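Local coordinates for glutathione S-transferase (Legionella pneumophila subsp. pneumophila str. Philadelphia 1, PDB 3NIV), which probably works as a zeta-class glutathione transferase with maleylacetoacetate isomerase activity, at residues V17-N22 with A167-I172; V56-L59 with Q64-S67; Q129-Y134 with R180-M185; T140-F145 with P189-I194; S162-A167 with N195-T200. All coordinates share one frame; numbering follows the deposited sequence.

Contact 1: V17-N22 with A167-I172; sequences VRIALN and ADVCLI
The turn that presents Val169 to Ile19 is closed by the bond from Leu171 N to Ala167 O, 2.9 Å, and a matching bond of 2.9 Å from Leu21 N to Val17 O closes the turn bearing Ile19. Between these turns the side chains meet through apolar atoms alone. Ile19 and Val169 lie alongside, running opposite ways: Ile19 CB lies 4.0 Å from Val169 CG1, while the CG2 methyls of both residues meet alongside. Val169 CG1 sits anti to its own backbone N (chi1 174°), which also brings it against Ala20, 4.5 Å from that residue's CB. The segment axes come to 9.3 Å and run roughly antiparallel, at 142°. This is the seam between the two halves of the glutathione transferase fold, where helix 12-23 of the thioredoxin-like domain packs on helix 166-180 of the all-helical domain. Further out, Ile19 reaches with CD1, 3.8 Å from Val169 O and 4.2 Å from Ile172 CG2. Phe204 packs on both isoleucines, and Ile73 of helix 69-79 on Ala20. Next to Ile19 in the chain, Arg18 leaves the seam for a salt bridge with Asp7 of strand 5-7 and a hydrogen bond to Ala207 O.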
# COMPACT_ATOMS: atom_id res chain seq x y z
N VAL A 17 11.41 -2.01 -6.91
CA VAL A 17 11.95 -0.86 -7.60
C VAL A 17 12.98 -1.27 -8.64
O VAL A 17 12.94 -0.80 -9.76
CB VAL A 17 12.55 0.16 -6.64
CG1 VAL A 17 13.05 1.36 -7.42
CG2 VAL A 17 11.51 0.60 -5.63
N ARG A 18 13.90 -2.15 -8.26
CA ARG A 18 14.94 -2.58 -9.19
C ARG A 18 14.37 -3.19 -10.47
O ARG A 18 14.82 -2.85 -11.56
CB ARG A 18 15.96 -3.50 -8.52
CG ARG A 18 16.87 -2.75 -7.53
CD ARG A 18 18.07 -3.58 -7.11
NE ARG A 18 17.68 -4.92 -6.71
CZ ARG A 18 17.43 -5.29 -5.46
NH1 ARG A 18 17.54 -4.42 -4.47
NH2 ARG A 18 17.09 -6.55 -5.20
N ILE A 19 13.37 -4.07 -10.33
CA ILE A 19 12.67 -4.62 -11.50
C ILE A 19 12.01 -3.53 -12.36
O ILE A 19 12.17 -3.50 -13.58
CB ILE A 19 11.56 -5.61 -11.08
CG1 ILE A 19 12.08 -6.62 -10.06
CG2 ILE A 19 10.95 -6.27 -12.33
CD1 ILE A 19 11.16 -7.80 -9.82
N ALA A 20 11.26 -2.65 -11.71
CA ALA A 20 10.57 -1.58 -12.41
C ALA A 20 11.54 -0.75 -13.24
O ALA A 20 11.23 -0.38 -14.38
CB ALA A 20 9.83 -0.69 -11.42
N LEU A 21 12.70 -0.45 -12.67
CA LEU A 21 13.67 0.38 -13.37
C LEU A 21 14.22 -0.33 -14.61
O LEU A 21 14.52 0.31 -15.62
CB LEU A 21 14.80 0.81 -12.43
CG LEU A 21 14.44 1.92 -11.43
CD1 LEU A 21 15.50 2.10 -10.34
CD2 LEU A 21 14.21 3.22 -12.17
N ASN A 22 14.35 -1.64 -14.53
CA ASN A 22 14.86 -2.41 -15.65
C ASN A 22 13.81 -2.52 -16.74
O ASN A 22 14.07 -2.17 -17.89
CB ASN A 22 15.31 -3.80 -15.21
CG ASN A 22 16.50 -3.77 -14.27
OD1 ASN A 22 16.81 -4.76 -13.60
ND2 ASN A 22 17.17 -2.62 -14.21
N ALA A 167 1.68 -5.86 -11.27
CA ALA A 167 1.39 -7.02 -10.45
C ALA A 167 2.54 -8.03 -10.48
O ALA A 167 2.87 -8.63 -9.45
CB ALA A 167 0.10 -7.69 -10.90
N ASP A 168 3.14 -8.24 -11.65
CA ASP A 168 4.25 -9.19 -11.75
C ASP A 168 5.47 -8.61 -11.01
O ASP A 168 6.20 -9.33 -10.32
CB ASP A 168 4.60 -9.48 -13.22
CG ASP A 168 3.42 -9.99 -14.01
OD1 ASP A 168 2.86 -9.21 -14.83
OD2 ASP A 168 3.04 -11.16 -13.81
N VAL A 169 5.66 -7.31 -11.16
CA VAL A 169 6.76 -6.63 -10.51
C VAL A 169 6.70 -6.82 -8.99
O VAL A 169 7.74 -6.98 -8.35
CB VAL A 169 6.77 -5.14 -10.83
CG1 VAL A 169 7.85 -4.43 -10.01
CG2 VAL A 169 6.98 -4.92 -12.31
N CYS A 170 5.50 -6.82 -8.43
CA CYS A 170 5.35 -7.00 -6.98
C CYS A 170 5.30 -8.46 -6.56
O CYS A 170 5.64 -8.80 -5.43
CB CYS A 170 4.12 -6.26 -6.46
SG CYS A 170 4.24 -4.47 -6.62
N LEU A 171 4.88 -9.32 -7.48
CA LEU A 171 4.71 -10.74 -7.18
C LEU A 171 6.04 -11.48 -7.00
O LEU A 171 6.21 -12.24 -6.04
CB LEU A 171 3.91 -11.42 -8.28
CG LEU A 171 3.69 -12.93 -8.10
CD1 LEU A 171 3.03 -13.20 -6.76
CD2 LEU A 171 2.85 -13.51 -9.24
N ILE A 172 6.97 -11.25 -7.91
CA ILE A 172 8.24 -11.96 -7.88
C ILE A 172 8.98 -11.81 -6.54
O ILE A 172 9.35 -12.81 -5.94
CB ILE A 172 9.12 -11.63 -9.13
CG1 ILE A 172 8.68 -12.50 -10.31
CG2 ILE A 172 10.58 -11.88 -8.86
CD1 ILE A 172 7.20 -12.39 -10.66

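Contact 2: V56-L59 with Q64-S67; sequences VPSL and QILS
Leu59 and Leu66 form an antiparallel hydrogen-bonded pair, their CA atoms 5.1 Å apart, with Leu59 N giving to Leu66 O and Leu66 N to Leu59 O, both at 2.8 Å. The two leucines share one face of this beta hairpin, both with CG anti to the backbone N. Leu59 packs there on Ile72 and Leu76 of helix 69-79, and Leu66 meets Tyr75 of that helix and Ala94 of the second subunit. Of the two main-chain bonds, the one from Leu59 N is the straighter at hydrogen (166°), though its donor is tilted somewhat from the carbonyl plane of Leu66; the second has its donor in the plane of the Leu59 carbonyl. Each carbonyl also receives a CA-H contact: Ser58 CA approaches Leu66 O at 3.2 Å, and Ile65 CA approaches Leu59 O at 3.2 Å. The other face carries Ser58 and Ser67. Ser58 CB lies 4.2 Å from Ile65 CG1, while its OG is hydrogen-bonded to Leu55 O. Just upstream, the cis peptide before Pro57 marks the cis-proline loop of the thioredoxin fold, which in glutathione transferases borders the glutathione site; Pro57 itself packs on helix 12-23. Ser67 OG bonds Lys148 NZ of the second subunit. The strands are thus joined by main-chain bonds, leaving the serine hydroxyls to serve partners beyond the hairpin.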
# COMPACT_ATOMS: atom_id res chain seq x y z
N VAL A 56 14.85 3.14 2.54
CA VAL A 56 15.02 2.32 1.36
C VAL A 56 13.71 1.60 1.06
O VAL A 56 13.05 1.11 1.97
CB VAL A 56 16.17 1.28 1.52
CG1 VAL A 56 17.53 1.96 1.45
CG2 VAL A 56 16.01 0.49 2.82
N PRO A 57 13.32 1.57 -0.21
CA PRO A 57 14.05 2.31 -1.25
C PRO A 57 13.72 3.79 -1.19
O PRO A 57 12.69 4.18 -0.64
CB PRO A 57 13.50 1.70 -2.55
CG PRO A 57 12.15 1.18 -2.17
CD PRO A 57 12.38 0.61 -0.80
N SER A 58 14.61 4.60 -1.71
CA SER A 58 14.32 6.01 -1.89
C SER A 58 15.05 6.48 -3.13
O SER A 58 16.16 6.04 -3.43
CB SER A 58 14.74 6.82 -0.67
OG SER A 58 16.14 6.88 -0.54
N LEU A 59 14.41 7.38 -3.86
CA LEU A 59 14.93 7.87 -5.11
C LEU A 59 15.37 9.32 -4.92
O LEU A 59 14.64 10.13 -4.36
CB LEU A 59 13.83 7.79 -6.15
CG LEU A 59 14.18 7.59 -7.61
CD1 LEU A 59 15.13 6.42 -7.77
CD2 LEU A 59 12.88 7.36 -8.37
N GLN A 64 15.99 16.12 -4.82
CA GLN A 64 14.67 15.80 -4.29
C GLN A 64 14.49 14.30 -4.02
O GLN A 64 14.60 13.48 -4.93
CB GLN A 64 13.57 16.32 -5.21
CG GLN A 64 13.43 17.83 -5.17
CD GLN A 64 12.11 18.31 -5.76
OE1 GLN A 64 11.81 18.07 -6.93
NE2 GLN A 64 11.31 18.99 -4.93
N ILE A 65 14.19 13.96 -2.77
CA ILE A 65 14.10 12.57 -2.35
C ILE A 65 12.67 12.07 -2.22
O ILE A 65 11.81 12.76 -1.67
CB ILE A 65 14.85 12.32 -1.02
CG1 ILE A 65 14.42 10.99 -0.41
CG2 ILE A 65 14.59 13.44 -0.05
CD1 ILE A 65 14.99 10.73 0.98
N LEU A 66 12.44 10.86 -2.72
CA LEU A 66 11.12 10.25 -2.75
C LEU A 66 11.14 8.80 -2.24
O LEU A 66 11.91 7.97 -2.73
CB LEU A 66 10.58 10.28 -4.18
CG LEU A 66 9.24 9.59 -4.46
CD1 LEU A 66 8.10 10.34 -3.79
CD2 LEU A 66 9.01 9.46 -5.97
N SER A 67 10.28 8.50 -1.28
CA SER A 67 10.20 7.18 -0.66
C SER A 67 8.95 6.43 -1.08
O SER A 67 8.10 6.96 -1.80
CB SER A 67 10.15 7.32 0.86
OG SER A 67 10.81 8.50 1.27

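Contact 3: Q129-Y134 with R180-M185; sequences QVLEWY and RFHFDM
Tyr134 and Phe181 lay their rings face to face, centroids 3.7 Å apart and planes only 14° from parallel, although the two side chains run at about a right angle to each other. The overlap is extensive: Tyr134 CE2 lies over the centre of the Phe181 ring, and Phe181 CG over the centre of the Tyr134 ring. The hydroxyl end is covered as well, with Tyr134 OH 3.4 Å from Phe181 CE1. Phe181 adds a CH-pi contact through CB, which stands 4.3 Å from the Tyr134 ring centroid, over the face. The first torsions turn the two rings toward each other, Tyr134 holding CG anti to its backbone N (chi1 -163°) and Phe181 holding CG anti to its carbonyl carbon (chi1 -77°). Helix 166-180 ends here in a Schellman motif, with His182 as the C-prime residue at positive phi; Phe183 N bonds back to Ala178 O and His182 N to His179 O. The chain turns out of the helix just where it meets helix 127-149; both helices belong to the all-helical domain. Leu131 adds a methyl at the edge of the Phe181 ring, its CD1 4.2 Å from Phe181 CD2 and 3.6 Å from Phe181 O. That methyl also touches His182 CE1, the two side chains crossing at about a right angle. Phe181 O is not left to this apolar neighbour, since His135 NE2 hydrogen-bonds to it. Earlier in helix 127-149, Gln129 O accepts a bond from Gln122 NE2 of the second subunit.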
# COMPACT_ATOMS: atom_id res chain seq x y z
N GLN A 129 7.26 -20.08 15.99
CA GLN A 129 6.21 -19.07 16.08
C GLN A 129 6.36 -18.01 15.00
O GLN A 129 5.40 -17.70 14.29
CB GLN A 129 6.21 -18.44 17.47
CG GLN A 129 6.06 -19.47 18.58
CD GLN A 129 6.00 -18.85 19.97
OE1 GLN A 129 6.78 -17.96 20.30
NE2 GLN A 129 5.09 -19.34 20.80
N VAL A 130 7.55 -17.46 14.84
CA VAL A 130 7.75 -16.50 13.77
C VAL A 130 7.40 -17.12 12.41
O VAL A 130 6.82 -16.45 11.55
CB VAL A 130 9.17 -15.91 13.77
CG1 VAL A 130 9.36 -14.97 12.58
CG2 VAL A 130 9.42 -15.17 15.07
N LEU A 131 7.75 -18.39 12.22
CA LEU A 131 7.46 -19.07 10.97
C LEU A 131 5.97 -19.29 10.74
O LEU A 131 5.48 -19.18 9.61
CB LEU A 131 8.16 -20.42 10.92
CG LEU A 131 9.49 -20.41 10.18
CD1 LEU A 131 9.27 -20.04 8.71
CD2 LEU A 131 10.46 -19.44 10.87
N GLU A 132 5.24 -19.61 11.80
CA GLU A 132 3.81 -19.84 11.68
C GLU A 132 3.08 -18.54 11.32
O GLU A 132 2.21 -18.52 10.44
CB GLU A 132 3.26 -20.42 12.97
CG GLU A 132 1.85 -20.92 12.85
CD GLU A 132 1.50 -21.92 13.94
OE1 GLU A 132 0.31 -21.95 14.32
OE2 GLU A 132 2.41 -22.65 14.40
N TRP A 133 3.44 -17.46 12.00
CA TRP A 133 2.97 -16.12 11.68
C TRP A 133 3.27 -15.82 10.22
O TRP A 133 2.37 -15.52 9.42
CB TRP A 133 3.67 -15.11 12.59
CG TRP A 133 3.50 -13.64 12.28
CD1 TRP A 133 4.26 -12.88 11.43
CD2 TRP A 133 2.54 -12.73 12.86
NE1 TRP A 133 3.83 -11.57 11.43
CE2 TRP A 133 2.78 -11.46 12.31
CE3 TRP A 133 1.52 -12.89 13.80
CZ2 TRP A 133 2.02 -10.34 12.65
CZ3 TRP A 133 0.76 -11.78 14.14
CH2 TRP A 133 1.01 -10.52 13.56
N TYR A 134 4.55 -15.91 9.88
CA TYR A 134 5.04 -15.53 8.57
C TYR A 134 4.33 -16.31 7.46
O TYR A 134 3.96 -15.75 6.43
CB TYR A 134 6.54 -15.76 8.51
CG TYR A 134 7.22 -15.04 7.38
CD1 TYR A 134 6.94 -15.38 6.06
CD2 TYR A 134 8.14 -14.05 7.63
CE1 TYR A 134 7.56 -14.72 5.02
CE2 TYR A 134 8.78 -13.40 6.59
CZ TYR A 134 8.48 -13.73 5.29
OH TYR A 134 9.10 -13.07 4.25
N ARG A 180 12.43 -18.44 0.59
CA ARG A 180 13.35 -18.08 1.66
C ARG A 180 12.87 -18.50 3.05
O ARG A 180 13.67 -18.85 3.91
CB ARG A 180 13.61 -16.58 1.63
CG ARG A 180 14.45 -16.09 2.78
CD ARG A 180 14.81 -14.63 2.63
NE ARG A 180 15.92 -14.26 3.51
CZ ARG A 180 16.08 -13.06 4.04
NH1 ARG A 180 15.20 -12.09 3.79
NH2 ARG A 180 17.12 -12.82 4.83
N PHE A 181 11.56 -18.46 3.28
CA PHE A 181 11.01 -18.89 4.56
C PHE A 181 10.37 -20.24 4.39
O PHE A 181 9.56 -20.68 5.21
CB PHE A 181 10.03 -17.86 5.10
CG PHE A 181 10.70 -16.67 5.69
CD1 PHE A 181 11.24 -15.68 4.88
CD2 PHE A 181 10.84 -16.55 7.07
CE1 PHE A 181 11.89 -14.57 5.43
CE2 PHE A 181 11.48 -15.45 7.63
CZ PHE A 181 12.02 -14.46 6.81
N HIS A 182 10.77 -20.89 3.29
CA HIS A 182 10.33 -22.23 2.90
C HIS A 182 8.84 -22.51 3.09
O HIS A 182 8.44 -23.52 3.66
CB HIS A 182 11.21 -23.32 3.53
CG HIS A 182 11.61 -23.05 4.94
ND1 HIS A 182 10.89 -23.52 6.02
CD2 HIS A 182 12.65 -22.36 5.45
CE1 HIS A 182 11.47 -23.13 7.14
NE2 HIS A 182 12.54 -22.42 6.82
N PHE A 183 8.03 -21.60 2.58
CA PHE A 183 6.61 -21.81 2.49
C PHE A 183 6.38 -22.64 1.23
O PHE A 183 7.05 -22.43 0.22
CB PHE A 183 5.91 -20.45 2.39
CG PHE A 183 4.43 -20.53 2.18
CD1 PHE A 183 3.57 -20.79 3.23
CD2 PHE A 183 3.89 -20.29 0.92
CE1 PHE A 183 2.19 -20.83 3.04
CE2 PHE A 183 2.52 -20.34 0.72
CZ PHE A 183 1.67 -20.61 1.78
N ASP A 184 5.45 -23.58 1.28
CA ASP A 184 5.23 -24.47 0.14
C ASP A 184 4.22 -23.89 -0.82
O ASP A 184 3.07 -23.69 -0.46
CB ASP A 184 4.77 -25.85 0.61
CG ASP A 184 4.53 -26.80 -0.56
OD1 ASP A 184 5.31 -26.75 -1.54
OD2 ASP A 184 3.58 -27.60 -0.49
N MSE A 185 4.65 -23.68 -2.06
CA MSE A 185 3.84 -23.01 -3.08
C MSE A 185 2.87 -23.91 -3.85
O MSE A 185 2.17 -23.44 -4.74
CB MSE A 185 4.74 -22.27 -4.07
CG MSE A 185 5.48 -21.09 -3.47
SE MSE A 185 4.29 -19.70 -2.73
CE MSE A 185 3.59 -18.97 -4.40

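Contact 4: T140-F145 with P189-I194; sequences TGFDAF and PIINEI
Ile191 drives its CD1 methyl between Phe142 and Phe145, and these three residues carry nearly all of the meeting of the two helices. The methyl is nearest to Phe145, 3.7 Å from that ring's CD1, with Ile191 CG1 following at 3.9 Å from the same Phe145 atom. Toward the other ring, Ile191 CD1 stands 4.0 Å from Phe142 CD1, and it lies equally close to the Phe142 backbone oxygen. The Ile191 side chain runs at about a right angle to that of Phe142 and obliquely to that of Phe145. It gets there by stretching out: CG1 is anti to the carbonyl carbon and CD1 is swung away in an extended chain (chi2 163°). The phenylalanines, one helical turn apart, use different first torsions, and Phe145 has its ring anti to the backbone N. The Glu146 carboxylate accepts from both Ile190 N and Ile191 N in the first turn of helix 189-198. Within the all-helical domain, helix 127-149 lies here against three others: helix 189-198 through Ile191, helix 166-180 through Gln174, Ala178 and Leu171, and helix 90-106 through Met99 and Val103, which touch Phe145.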
# COMPACT_ATOMS: atom_id res chain seq x y z
N THR A 140 -2.70 -16.44 3.23
CA THR A 140 -3.82 -15.54 3.03
C THR A 140 -3.63 -14.70 1.78
O THR A 140 -4.55 -14.55 0.98
CB THR A 140 -4.01 -14.63 4.24
OG1 THR A 140 -4.22 -15.44 5.40
CG2 THR A 140 -5.23 -13.75 4.04
N GLY A 141 -2.42 -14.15 1.62
CA GLY A 141 -2.08 -13.31 0.48
C GLY A 141 -2.01 -14.04 -0.85
O GLY A 141 -2.46 -13.53 -1.87
N PHE A 142 -1.46 -15.25 -0.85
CA PHE A 142 -1.39 -16.00 -2.09
C PHE A 142 -2.75 -16.59 -2.49
O PHE A 142 -3.07 -16.66 -3.67
CB PHE A 142 -0.30 -17.06 -2.03
CG PHE A 142 1.09 -16.50 -2.10
CD1 PHE A 142 1.36 -15.39 -2.88
CD2 PHE A 142 2.13 -17.07 -1.39
CE1 PHE A 142 2.66 -14.86 -2.96
CE2 PHE A 142 3.43 -16.54 -1.47
CZ PHE A 142 3.68 -15.44 -2.25
N ASP A 143 -3.55 -16.99 -1.50
CA ASP A 143 -4.91 -17.41 -1.78
C ASP A 143 -5.60 -16.30 -2.56
O ASP A 143 -6.13 -16.53 -3.65
CB ASP A 143 -5.68 -17.67 -0.48
CG ASP A 143 -5.30 -18.99 0.18
OD1 ASP A 143 -4.45 -19.72 -0.37
OD2 ASP A 143 -5.87 -19.30 1.26
N ALA A 144 -5.59 -15.10 -2.00
CA ALA A 144 -6.33 -14.00 -2.60
C ALA A 144 -5.78 -13.68 -3.97
O ALA A 144 -6.52 -13.46 -4.93
CB ALA A 144 -6.31 -12.77 -1.70
N PHE A 145 -4.46 -13.67 -4.08
CA PHE A 145 -3.81 -13.34 -5.35
C PHE A 145 -4.12 -14.36 -6.46
O PHE A 145 -4.36 -13.99 -7.60
CB PHE A 145 -2.31 -13.23 -5.13
CG PHE A 145 -1.60 -12.46 -6.20
CD1 PHE A 145 -1.28 -13.07 -7.40
CD2 PHE A 145 -1.24 -11.15 -5.99
CE1 PHE A 145 -0.61 -12.36 -8.39
CE2 PHE A 145 -0.58 -10.44 -6.97
CZ PHE A 145 -0.26 -11.05 -8.17
N PRO A 189 -0.54 -22.76 -8.55
CA PRO A 189 0.01 -23.13 -9.86
C PRO A 189 0.23 -21.94 -10.80
O PRO A 189 1.30 -21.83 -11.40
CB PRO A 189 -1.07 -24.04 -10.45
CG PRO A 189 -1.91 -24.47 -9.30
CD PRO A 189 -1.84 -23.39 -8.29
N ILE A 190 -0.77 -21.07 -10.93
CA ILE A 190 -0.65 -19.94 -11.86
C ILE A 190 0.48 -19.04 -11.42
O ILE A 190 1.28 -18.56 -12.23
CB ILE A 190 -1.93 -19.11 -11.95
CG1 ILE A 190 -3.14 -19.99 -12.28
CG2 ILE A 190 -1.77 -18.00 -12.98
CD1 ILE A 190 -4.43 -19.18 -12.46
N ILE A 191 0.55 -18.81 -10.11
CA ILE A 191 1.61 -18.01 -9.53
C ILE A 191 2.97 -18.66 -9.75
O ILE A 191 3.93 -18.00 -10.17
CB ILE A 191 1.39 -17.78 -8.02
CG1 ILE A 191 0.45 -16.58 -7.82
CG2 ILE A 191 2.72 -17.57 -7.32
CD1 ILE A 191 -0.19 -16.50 -6.43
N ASN A 192 3.04 -19.95 -9.46
CA ASN A 192 4.27 -20.71 -9.69
C ASN A 192 4.74 -20.62 -11.14
O ASN A 192 5.94 -20.50 -11.39
CB ASN A 192 4.10 -22.17 -9.23
CG ASN A 192 4.00 -22.30 -7.72
OD1 ASN A 192 4.44 -21.40 -6.99
ND2 ASN A 192 3.42 -23.39 -7.23
N GLU A 193 3.80 -20.63 -12.09
CA GLU A 193 4.13 -20.49 -13.50
C GLU A 193 4.65 -19.10 -13.83
O GLU A 193 5.66 -18.97 -14.53
CB GLU A 193 2.90 -20.73 -14.37
CG GLU A 193 2.33 -22.12 -14.30
CD GLU A 193 0.97 -22.20 -14.97
OE1 GLU A 193 0.42 -21.14 -15.35
OE2 GLU A 193 0.45 -23.33 -15.11
N ILE A 194 3.95 -18.07 -13.35
CA ILE A 194 4.31 -16.68 -13.63
C ILE A 194 5.69 -16.37 -13.10
O ILE A 194 6.53 -15.80 -13.79
CB ILE A 194 3.32 -15.69 -12.98
CG1 ILE A 194 1.93 -15.83 -13.59
CG2 ILE A 194 3.82 -14.27 -13.12
CD1 ILE A 194 0.84 -15.07 -12.84

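Contact 5: S162-A167 with N195-T200; sequences SEVGLA and NEYCLT
The Tyr197 ring takes Val164 at its edge: the CG2 methyl of Val164 lies near the ring plane, 4.3 Å from Tyr197 CE2. The other flat group is the Glu163 carboxylate, whose OE1 accepts from Val164 N at 3.1 Å; the donor arrives well above the carboxylate plane, and the bond is bent, 146° at hydrogen. The setting is the approach to helix 166-180 of the all-helical domain, with Gly165 in the N-cap position. Asp168, three residues on, returns OD1 to Gly165 N, the half of a capping box that a glycine N-cap allows, and this is consistent with the N-capping signature known at the equivalent helix of many glutathione transferases. Val164 thus hangs from a short extended lead-in, just ahead of the cap, and points at helix 189-198. Its CG2 methyl touches two residues, the second being Cys198, whose SG is 4.2 Å from Val164 CG2. Cys198 has its sulfur beside the backbone N (chi1 -72°), while Tyr197 throws its ring anti to N (chi1 173°), so these neighbouring residues meet the same methyl from adjacent directions. The contact is small and apolar, and it is extended by Phe204 of helix 202-205, which packs on both Val164 and Cys198, and by Pro157 against Tyr197. Tyr197 O is gripped twice by Thr200: Thr200 OG1 donates to Tyr197 O at 2.8 Å, and Thr200 N does so at 2.8 Å as well.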
# COMPACT_ATOMS: atom_id res chain seq x y z
N SER A 162 -0.30 -10.04 -22.23
CA SER A 162 0.84 -10.55 -22.97
C SER A 162 2.09 -9.75 -22.66
O SER A 162 3.14 -9.93 -23.28
CB SER A 162 0.55 -10.50 -24.48
OG SER A 162 -0.78 -10.92 -24.76
N GLU A 163 1.97 -8.84 -21.70
CA GLU A 163 3.15 -8.15 -21.18
C GLU A 163 3.21 -8.20 -19.66
O GLU A 163 2.18 -8.27 -18.97
CB GLU A 163 3.25 -6.71 -21.69
CG GLU A 163 4.20 -6.54 -22.89
CD GLU A 163 5.67 -6.88 -22.56
OE1 GLU A 163 5.93 -7.89 -21.85
OE2 GLU A 163 6.56 -6.14 -23.01
N VAL A 164 4.42 -8.18 -19.15
CA VAL A 164 4.66 -8.14 -17.72
C VAL A 164 4.23 -6.77 -17.16
O VAL A 164 4.40 -5.75 -17.83
CB VAL A 164 6.13 -8.41 -17.43
CG1 VAL A 164 6.43 -8.25 -15.96
CG2 VAL A 164 6.47 -9.81 -17.87
N GLY A 165 3.67 -6.76 -15.96
CA GLY A 165 3.20 -5.51 -15.40
C GLY A 165 3.47 -5.31 -13.93
O GLY A 165 4.24 -6.07 -13.31
N LEU A 166 2.83 -4.29 -13.36
CA LEU A 166 2.98 -3.93 -11.96
C LEU A 166 2.73 -5.09 -11.02
O LEU A 166 3.46 -5.28 -10.06
CB LEU A 166 2.04 -2.77 -11.59
CG LEU A 166 2.08 -2.31 -10.13
CD1 LEU A 166 3.47 -1.81 -9.75
CD2 LEU A 166 1.01 -1.24 -9.84
N ALA A 167 1.68 -5.86 -11.27
CA ALA A 167 1.39 -7.02 -10.45
C ALA A 167 2.54 -8.03 -10.48
O ALA A 167 2.87 -8.63 -9.45
CB ALA A 167 0.10 -7.69 -10.90
N ASN A 195 5.92 -16.74 -11.84
CA ASN A 195 7.23 -16.57 -11.21
C ASN A 195 8.33 -17.23 -12.03
O ASN A 195 9.37 -16.62 -12.30
CB ASN A 195 7.24 -17.13 -9.79
CG ASN A 195 8.59 -16.96 -9.12
OD1 ASN A 195 9.09 -15.84 -8.99
ND2 ASN A 195 9.19 -18.06 -8.70
N GLU A 196 8.11 -18.48 -12.40
CA GLU A 196 9.07 -19.21 -13.24
C GLU A 196 9.34 -18.43 -14.52
O GLU A 196 10.48 -18.12 -14.85
CB GLU A 196 8.55 -20.59 -13.60
CG GLU A 196 9.07 -21.71 -12.72
CD GLU A 196 9.11 -23.04 -13.47
OE1 GLU A 196 8.73 -23.05 -14.67
OE2 GLU A 196 9.52 -24.07 -12.87
N TYR A 197 8.27 -18.13 -15.25
CA TYR A 197 8.44 -17.34 -16.46
C TYR A 197 9.25 -16.08 -16.21
O TYR A 197 10.37 -15.94 -16.71
CB TYR A 197 7.09 -16.99 -17.09
CG TYR A 197 7.25 -16.05 -18.25
CD1 TYR A 197 7.66 -16.51 -19.49
CD2 TYR A 197 7.03 -14.69 -18.10
CE1 TYR A 197 7.82 -15.66 -20.55
CE2 TYR A 197 7.19 -13.82 -19.16
CZ TYR A 197 7.58 -14.31 -20.39
OH TYR A 197 7.74 -13.45 -21.45
N CYS A 198 8.71 -15.16 -15.42
CA CYS A 198 9.38 -13.90 -15.16
C CYS A 198 10.85 -14.07 -14.82
O CYS A 198 11.68 -13.25 -15.21
CB CYS A 198 8.66 -13.11 -14.06
SG CYS A 198 7.07 -12.40 -14.57
N LEU A 199 11.18 -15.13 -14.10
CA LEU A 199 12.55 -15.31 -13.64
C LEU A 199 13.57 -15.53 -14.76
O LEU A 199 14.78 -15.56 -14.51
CB LEU A 199 12.63 -16.40 -12.57
CG LEU A 199 12.12 -15.80 -11.26
CD1 LEU A 199 12.15 -16.80 -10.10
CD2 LEU A 199 12.92 -14.55 -10.94
N THR A 200 13.08 -15.66 -15.98
CA THR A 200 13.96 -15.86 -17.13
C THR A 200 14.28 -14.55 -17.87
O THR A 200 15.14 -14.52 -18.76
CB THR A 200 13.34 -16.83 -18.14
OG1 THR A 200 12.26 -16.19 -18.81
CG2 THR A 200 12.81 -18.07 -17.42

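In the fold
Contact 2 closes first along the chain, inside the long loop that contact 1 spans, and belongs to the thioredoxin-like domain; contacts 3, 4 and 5 lie in the all-helical domain, with their segments alternating. Contact 1 joins the domains. Its centre is about 16 Å from those of contacts 2 and 4 and about 9 Å from that of contact 5, with which it shares helix 166-180. Contacts 3 and 4 both use helix 127-149, their centres about 15 Å apart, while 4 and 5 share helix 189-198. Contacts 2 and 4 lie about 29 Å apart on opposite sides of the chain's centre. Contacts 2 and 3 both touch the second subunit, tying each domain to the dimer.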